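Local coordinates for protein tyrosyl-DNA phosphodiesterase 2 (Danio rerio, PDB 4F1H) that belongs to the endonuclease/exonuclease/phosphatase family, of the DNase I-like clan, and carries a bound magnesium ion, at residues S124-R127 and T128-R132. Numbering follows the deposited sequence.
Sequences SQER and TKQLR
Glu-126 meets Gln-130 one helical turn on. Its CB leads to CG, which packs against Gln-130 NE2. A turn about the CB-CG bond (chi2 61°) then brings the carboxylate across the amide of Gln-130. OE2 faces Gln-130, while OE1 faces a water and Thr-91. Glu-126 OE2 accepts a hydrogen bond from Gln-130 NE2 at 2.9 Å, through its anti lone pair. The flat groups are steeply turned, 78° apart, and OE2 sits 20° out of the amide plane. Gln-130 NE2 also donates to Glu-118, and Glu-126 OE1 bonds Thr-91, so the buried pair is tied to the loops beside the helix.

Glu-126 OE1 also accepts from the water at 2.6 Å. That water takes a bond from Lys-129 NZ. The opposite charges are therefore bridged, with Glu-126 OE1 and Lys-129 NZ 4.7 Å apart. The extended lysine runs alongside Gln-125, where Lys-129 CE lies 3.8 Å from Gln-125 CG.

On another side of the turn, Ser-124 O accepts a backbone hydrogen bond from Thr-128 N, and Thr-128 OG1 lies 2.8 Å from Ser-124 O in the conformer given. Arg-127 forms a salt bridge with Glu-159. Successive i to i+4 backbone bonds mark the first turns of an alpha helix. This helix, 124-140, is the crossover of a beta-alpha-beta unit between parallel strands 108-114 and 145-150.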
loop_
_atom_site.group_PDB
_atom_site.type_symbol
_atom_site.label_atom_id
_atom_site.label_comp_id
_atom_site.label_asym_id
_atom_site.label_seq_id
_atom_site.Cartn_x
_atom_site.Cartn_y
_atom_site.Cartn_z
ATOM N N SER B 124 10.936 5.782 -0.285
ATOM C CA SER B 124 9.535 5.501 -0.037
ATOM C C SER B 124 8.857 6.577 0.838
ATOM O O SER B 124 7.690 6.899 0.632
ATOM C CB SER B 124 9.393 4.087 0.560
ATOM O OG SER B 124 8.042 3.746 0.811
ATOM N N GLN B 125 9.585 7.150 1.798
ATOM C CA GLN B 125 8.991 8.156 2.677
ATOM C C GLN B 125 8.534 9.400 1.891
ATOM O O GLN B 125 7.353 9.806 1.990
ATOM C CB GLN B 125 9.957 8.576 3.795
ATOM C CG GLN B 125 9.420 9.733 4.618
ATOM C CD GLN B 125 10.238 10.010 5.881
ATOM O OE1 GLN B 125 11.418 9.660 5.971
ATOM N NE2 GLN B 125 9.603 10.639 6.862
ATOM N N GLU B 126 9.423 9.980 1.093
ATOM C CA GLU B 126 9.036 11.199 0.370
ATOM C C GLU B 126 8.053 10.832 -0.746
ATOM O O GLU B 126 7.089 11.541 -0.997
ATOM C CB GLU B 126 10.272 11.921 -0.163
ATOM C CG GLU B 126 10.038 13.122 -1.077
ATOM C CD GLU B 126 9.258 14.264 -0.441
ATOM O OE1 GLU B 126 9.195 14.381 0.842
ATOM O OE2 GLU B 126 8.684 15.062 -1.233
ATOM N N ARG B 127 8.287 9.704 -1.410
ATOM C CA ARG B 127 7.358 9.285 -2.468
ATOM C C ARG B 127 5.937 9.131 -1.940
ATOM O O ARG B 127 4.976 9.538 -2.592
ATOM C CB ARG B 127 7.868 7.983 -3.135
ATOM C CG ARG B 127 6.908 7.317 -4.084
ATOM C CD ARG B 127 7.665 6.335 -4.925
ATOM N NE ARG B 127 8.270 5.251 -4.130
ATOM C CZ ARG B 127 9.589 5.088 -3.956
ATOM N NH1 ARG B 127 10.468 5.933 -4.503
ATOM N NH2 ARG B 127 10.042 4.035 -3.258
ATOM N N THR B 128 5.762 8.543 -0.758
ATOM C CA THR B 128 4.392 8.366 -0.287
ATOM C C THR B 128 3.783 9.699 0.206
ATOM O O THR B 128 2.581 9.910 0.060
ATOM C CB THR B 128 4.268 7.225 0.738
ATOM O OG1 THR B 128 5.204 7.455 1.799
ATOM C CG2 THR B 128 4.570 5.886 0.072
ATOM N N LYS B 129 4.594 10.613 0.739
ATOM C CA LYS B 129 4.045 11.959 1.034
ATOM C C LYS B 129 3.512 12.630 -0.235
ATOM O O LYS B 129 2.450 13.270 -0.224
ATOM C CB LYS B 129 5.094 12.868 1.659
ATOM C CG LYS B 129 5.605 12.380 2.999
ATOM C CD LYS B 129 6.623 13.386 3.540
ATOM C CE LYS B 129 7.308 12.843 4.789
ATOM N NZ LYS B 129 8.209 13.863 5.403
ATOM N N GLN B 130 4.240 12.462 -1.339
ATOM C CA GLN B 130 3.783 13.004 -2.628
ATOM C C GLN B 130 2.546 12.279 -3.108
ATOM O O GLN B 130 1.614 12.899 -3.595
ATOM C CB GLN B 130 4.924 12.920 -3.670
ATOM C CG GLN B 130 6.136 13.750 -3.298
ATOM C CD GLN B 130 7.313 13.485 -4.219
ATOM O OE1 GLN B 130 7.189 12.682 -5.148
ATOM N NE2 GLN B 130 8.455 14.115 -3.951
ATOM N N LEU B 131 2.507 10.945 -2.978
ATOM C CA LEU B 131 1.318 10.216 -3.374
ATOM C C LEU B 131 0.103 10.728 -2.606
ATOM O O LEU B 131 -0.981 10.887 -3.177
ATOM C CB LEU B 131 1.485 8.710 -3.152
ATOM C CG LEU B 131 0.216 7.906 -3.370
ATOM C CD1 LEU B 131 -0.177 7.851 -4.885
ATOM C CD2 LEU B 131 0.538 6.483 -2.886
ATOM N N ARG B 132 0.276 11.028 -1.312
ATOM C CA ARG B 132 -0.879 11.557 -0.570
ATOM C C ARG B 132 -1.395 12.865 -1.162
ATOM O O ARG B 132 -2.621 13.050 -1.269
ATOM C CB ARG B 132 -0.516 11.776 0.903
ATOM C CG ARG B 132 -0.327 10.497 1.661
ATOM C CD ARG B 132 0.016 10.869 3.106
ATOM N NE ARG B 132 0.448 9.689 3.838
ATOM C CZ ARG B 132 -0.391 8.815 4.381
ATOM N NH1 ARG B 132 -1.707 9.007 4.281
ATOM N NH2 ARG B 132 0.086 7.756 5.031
HETATM O O HOH W 1 10.102 13.549 3.140
#